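Local coordinates for protein hydrogen peroxide-inducible genes activator (Corynebacterium glutamicum, PDB 6G1D) that probably senses hydrogen peroxide through a redox-active regulatory domain and controls transcription as a LysR-type, helix-turn-helix DNA-binding regulator, at residues P101-I114 and D147-S159. The protein carries 1 engineered substitution. Sequence-based numbering, arbitrary orientation.
Sequences PLTVGIIPTAAPYI and DGAIDVAMMALPS. With SO4 (sulfate ion), chain M.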
loop_
_atom_site.group_PDB
_atom_site.type_symbol
_atom_site.label_atom_id
_atom_site.label_comp_id
_atom_site.label_asym_id
_atom_site.label_seq_id
_atom_site.Cartn_x
_atom_site.Cartn_y
_atom_site.Cartn_z
ATOM N N PRO B 101 -7.329 3.903 30.047
ATOM C CA PRO B 101 -6.823 4.098 28.693
ATOM C C PRO B 101 -7.078 5.494 28.166
ATOM O O PRO B 101 -8.122 6.071 28.405
ATOM C CB PRO B 101 -7.621 3.088 27.857
ATOM C CG PRO B 101 -8.016 2.035 28.807
ATOM C CD PRO B 101 -8.201 2.721 30.126
ATOM N N LEU B 102 -6.082 6.031 27.481
ATOM C CA LEU B 102 -6.224 7.230 26.685
ATOM C C LEU B 102 -5.350 6.979 25.477
ATOM O O LEU B 102 -4.160 6.767 25.625
ATOM C CB LEU B 102 -5.726 8.451 27.458
ATOM C CG LEU B 102 -5.840 9.802 26.743
ATOM C CD1 LEU B 102 -7.307 10.195 26.576
ATOM C CD2 LEU B 102 -5.052 10.870 27.483
ATOM N N THR B 103 -5.933 7.013 24.294
ATOM C CA THR B 103 -5.177 6.862 23.076
ATOM C C THR B 103 -4.948 8.243 22.489
ATOM O O THR B 103 -5.902 8.970 22.169
ATOM C CB THR B 103 -5.912 5.937 22.113
ATOM O OG1 THR B 103 -6.089 4.695 22.771
ATOM C CG2 THR B 103 -5.059 5.708 20.822
ATOM N N VAL B 104 -3.674 8.597 22.326
ATOM C CA VAL B 104 -3.268 9.917 21.872
ATOM C C VAL B 104 -2.597 9.773 20.506
ATOM O O VAL B 104 -1.638 9.036 20.347
ATOM C CB VAL B 104 -2.287 10.540 22.885
ATOM C CG1 VAL B 104 -1.883 11.930 22.463
ATOM C CG2 VAL B 104 -2.942 10.629 24.268
ATOM N N GLY B 105 -3.145 10.459 19.517
ATOM C CA GLY B 105 -2.539 10.552 18.195
ATOM C C GLY B 105 -1.587 11.739 18.227
ATOM O O GLY B 105 -1.911 12.774 18.807
ATOM N N ILE B 106 -0.404 11.584 17.625
ATOM C CA ILE B 106 0.531 12.704 17.526
ATOM C C ILE B 106 1.211 12.695 16.170
ATOM O O ILE B 106 1.623 11.643 15.708
ATOM C CB ILE B 106 1.627 12.653 18.599
ATOM C CG1 ILE B 106 1.054 12.368 19.991
ATOM C CG2 ILE B 106 2.428 13.948 18.604
ATOM C CD1 ILE B 106 2.105 12.190 21.095
ATOM N N ILE B 107 1.354 13.884 15.582
ATOM C CA ILE B 107 2.069 14.046 14.319
ATOM C C ILE B 107 3.579 13.706 14.453
ATOM O O ILE B 107 4.181 13.927 15.523
ATOM C CB ILE B 107 1.866 15.448 13.712
ATOM C CG1 ILE B 107 2.395 16.555 14.626
ATOM C CG2 ILE B 107 0.390 15.693 13.392
ATOM C CD1 ILE B 107 2.396 17.914 13.976
ATOM N N PRO B 108 4.180 13.130 13.395
ATOM C CA PRO B 108 5.541 12.599 13.526
ATOM C C PRO B 108 6.648 13.616 13.810
ATOM O O PRO B 108 7.695 13.224 14.324
ATOM C CB PRO B 108 5.815 11.942 12.168
ATOM C CG PRO B 108 4.525 11.841 11.468
ATOM C CD PRO B 108 3.548 12.752 12.109
ATOM N N THR B 109 6.437 14.883 13.455
ATOM C CA THR B 109 7.410 15.926 13.738
ATOM C C THR B 109 7.203 16.603 15.097
ATOM O O THR B 109 7.869 17.590 15.371
ATOM C CB THR B 109 7.452 17.010 12.626
ATOM O OG1 THR B 109 6.236 17.761 12.620
ATOM C CG2 THR B 109 7.716 16.366 11.265
ATOM N N ALA B 110 6.250 16.119 15.898
ATOM C CA ALA B 110 6.154 16.486 17.305
ATOM C C ALA B 110 6.379 15.312 18.256
ATOM O O ALA B 110 7.037 15.493 19.296
ATOM C CB ALA B 110 4.827 17.144 17.595
ATOM N N ALA B 111 5.882 14.119 17.893
ATOM C CA ALA B 111 5.855 12.955 18.790
ATOM C C ALA B 111 7.159 12.606 19.532
ATOM O O ALA B 111 7.192 12.598 20.734
ATOM C CB ALA B 111 5.383 11.719 18.022
ATOM N N PRO B 112 8.245 12.316 18.787
ATOM C CA PRO B 112 9.438 11.856 19.469
ATOM C C PRO B 112 10.025 12.900 20.422
ATOM O O PRO B 112 10.739 12.529 21.332
ATOM C CB PRO B 112 10.380 11.516 18.315
ATOM C CG PRO B 112 9.868 12.340 17.153
ATOM C CD PRO B 112 8.405 12.355 17.319
ATOM N N TYR B 113 9.690 14.172 20.239
ATOM C CA TYR B 113 10.299 15.275 20.958
ATOM C C TYR B 113 9.483 15.689 22.171
ATOM O O TYR B 113 10.039 16.184 23.159
ATOM C CB TYR B 113 10.523 16.446 20.009
ATOM C CG TYR B 113 11.079 16.006 18.681
ATOM C CD1 TYR B 113 10.460 16.371 17.517
ATOM C CD2 TYR B 113 12.196 15.179 18.590
ATOM C CE1 TYR B 113 10.931 15.926 16.275
ATOM C CE2 TYR B 113 12.684 14.759 17.370
ATOM C CZ TYR B 113 12.010 15.134 16.212
ATOM O OH TYR B 113 12.436 14.733 14.971
ATOM N N ILE B 114 8.173 15.453 22.126
ATOM C CA ILE B 114 7.295 15.744 23.249
ATOM C C ILE B 114 7.135 14.515 24.180
ATOM O O ILE B 114 6.892 14.676 25.397
ATOM C CB ILE B 114 5.932 16.287 22.764
ATOM C CG1 ILE B 114 5.209 17.089 23.878
ATOM C CG2 ILE B 114 5.059 15.195 22.183
ATOM C CD1 ILE B 114 5.806 18.478 24.144
ATOM N N ASP B 147 -13.518 8.161 13.644
ATOM C CA ASP B 147 -13.972 6.762 13.847
ATOM C C ASP B 147 -13.906 6.307 15.305
ATOM O O ASP B 147 -14.346 5.205 15.625
ATOM C CB ASP B 147 -13.113 5.760 13.047
ATOM C CG ASP B 147 -13.148 5.996 11.541
ATOM O OD1 ASP B 147 -14.156 6.542 11.027
ATOM O OD2 ASP B 147 -12.138 5.651 10.885
ATOM N N GLY B 148 -13.348 7.131 16.181
ATOM C CA GLY B 148 -13.220 6.783 17.591
ATOM C C GLY B 148 -12.018 5.907 17.916
ATOM O O GLY B 148 -11.904 5.453 19.026
ATOM N N ALA B 149 -11.102 5.698 16.968
ATOM C CA ALA B 149 -9.950 4.817 17.192
ATOM C C ALA B 149 -8.859 5.490 18.003
ATOM O O ALA B 149 -8.011 4.802 18.533
ATOM C CB ALA B 149 -9.378 4.312 15.866
ATOM N N ILE B 150 -8.849 6.823 18.030
ATOM C CA ILE B 150 -8.092 7.583 19.026
ATOM C C ILE B 150 -9.020 8.568 19.712
ATOM O O ILE B 150 -10.067 8.924 19.170
ATOM C CB ILE B 150 -6.865 8.310 18.433
ATOM C CG1 ILE B 150 -7.287 9.480 17.546
ATOM C CG2 ILE B 150 -5.983 7.335 17.651
ATOM C CD1 ILE B 150 -6.175 10.143 16.757
ATOM N N ASP B 151 -8.604 9.025 20.886
ATOM C CA ASP B 151 -9.393 9.951 21.718
ATOM C C ASP B 151 -9.073 11.419 21.457
ATOM O O ASP B 151 -9.970 12.286 21.393
ATOM C CB ASP B 151 -9.168 9.624 23.204
ATOM C CG ASP B 151 -9.660 8.174 23.577
ATOM O OD1 ASP B 151 -8.859 7.475 24.258
ATOM O OD2 ASP B 151 -10.844 7.722 23.316
ATOM N N VAL B 152 -7.781 11.707 21.326
ATOM C CA VAL B 152 -7.320 13.069 21.074
ATOM C C VAL B 152 -6.167 13.011 20.067
ATOM O O VAL B 152 -5.519 11.978 19.934
ATOM C CB VAL B 152 -6.848 13.788 22.350
ATOM C CG1 VAL B 152 -7.985 14.040 23.278
ATOM C CG2 VAL B 152 -5.758 13.017 23.062
ATOM N N ALA B 153 -5.927 14.123 19.378
ATOM C CA ALA B 153 -4.810 14.213 18.464
ATOM C C ALA B 153 -4.063 15.522 18.687
ATOM O O ALA B 153 -4.671 16.590 18.734
ATOM C CB ALA B 153 -5.305 14.100 17.045
ATOM N N MET B 154 -2.764 15.425 18.711
ATOM C CA MET B 154 -1.923 16.563 18.831
ATOM C C MET B 154 -1.371 16.898 17.451
ATOM O O MET B 154 -0.651 16.154 16.915
ATOM C CB MET B 154 -0.820 16.263 19.817
ATOM C CG MET B 154 0.111 17.403 20.099
ATOM S SD MET B 154 1.401 17.001 21.279
ATOM C CE MET B 154 2.552 18.190 20.834
ATOM N N MET B 155 -1.758 18.012 16.885
ATOM C CA MET B 155 -1.342 18.408 15.552
ATOM C C MET B 155 -1.235 19.906 15.464
ATOM O O MET B 155 -1.650 20.622 16.384
ATOM C CB MET B 155 -2.377 17.895 14.521
ATOM C CG MET B 155 -3.723 18.572 14.613
ATOM S SD MET B 155 -4.976 17.659 13.642
ATOM C CE MET B 155 -5.432 16.567 14.969
ATOM N N ALA B 156 -0.891 20.397 14.275
ATOM C CA ALA B 156 -0.930 21.833 14.003
ATOM C C ALA B 156 -2.363 22.313 13.769
ATOM O O ALA B 156 -3.204 21.581 13.229
ATOM C CB ALA B 156 -0.048 22.189 12.831
ATOM N N LEU B 157 -2.641 23.528 14.228
ATOM C CA LEU B 157 -3.921 24.154 14.049
ATOM C C LEU B 157 -3.836 25.217 12.964
ATOM O O LEU B 157 -2.762 25.787 12.759
ATOM C CB LEU B 157 -4.332 24.832 15.356
ATOM C CG LEU B 157 -4.501 23.936 16.566
ATOM C CD1 LEU B 157 -5.175 24.771 17.665
ATOM C CD2 LEU B 157 -5.292 22.684 16.265
ATOM N N PRO B 158 -4.970 25.528 12.302
ATOM C CA PRO B 158 -6.292 24.903 12.448
ATOM C C PRO B 158 -6.378 23.492 11.819
ATOM O O PRO B 158 -5.726 23.218 10.838
ATOM C CB PRO B 158 -7.228 25.876 11.740
ATOM C CG PRO B 158 -6.355 26.565 10.747
ATOM C CD PRO B 158 -4.999 26.664 11.365
ATOM N N SER B 159 -7.161 22.614 12.429
ATOM C CA SER B 159 -7.397 21.276 11.907
ATOM C C SER B 159 -8.273 21.315 10.653
ATOM O O SER B 159 -8.173 20.443 9.801
ATOM C CB SER B 159 -8.067 20.393 12.960
ATOM O OG SER B 159 -9.445 20.721 13.092
HETATM S S SO4 M . 3.985 16.278 10.396
HETATM O O1 SO4 M . 4.429 16.363 11.998
HETATM O O2 SO4 M . 2.323 16.237 10.009
HETATM O O3 SO4 M . 4.756 17.614 9.763
HETATM O O4 SO4 M . 4.637 14.885 9.898
#
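Leu-102 lays CD1 against CB of Asp-151, and the carboxylate turns to the next residue. Thr-103 N donates an almost straight bond to Asp-151 OD1 (3.0 Å, 176°), reaching that oxygen on its anti side. Thr-103 O takes Asp-151 N at 3.0 Å and, weakly, Val-152 N. With OG1 of Thr-103 beside the backbone N (chi1 -58°), its methyl CG2 stands anti to that N and meets CG2 of Ile-150 at 3.7 Å. From here the strands run parallel, 16° apart. Val-104 and Val-152 share a face of the sheet. Gly-105 sits between two short bonds: its N gives to Val-152 O and its O receives Met-154 N, each 2.8 Å. Ile-150 CD1 lies against Gly-105 CA at 3.9 Å, where the glycine has no side chain. Ile-106 CG2 touches Met-154 CB. Ile-107 N binds Met-154 O weakly, and its CG2 packs on Met-155 CB. Thr-109 N holds O1 of a sulfate, probably from the crystallisation liquor, at 2.9 Å. The extended Met-154 brings CE to Ala-110 CB and Ile-114 CG2. In the LysR substrate-binding domain's mixed sheet, strand 100-106 lies between parallel neighbours 129-135 and 152-156; strand 129-135 and helix 138-147 link the pair in sequence, and strand 267-287 borders 152-156.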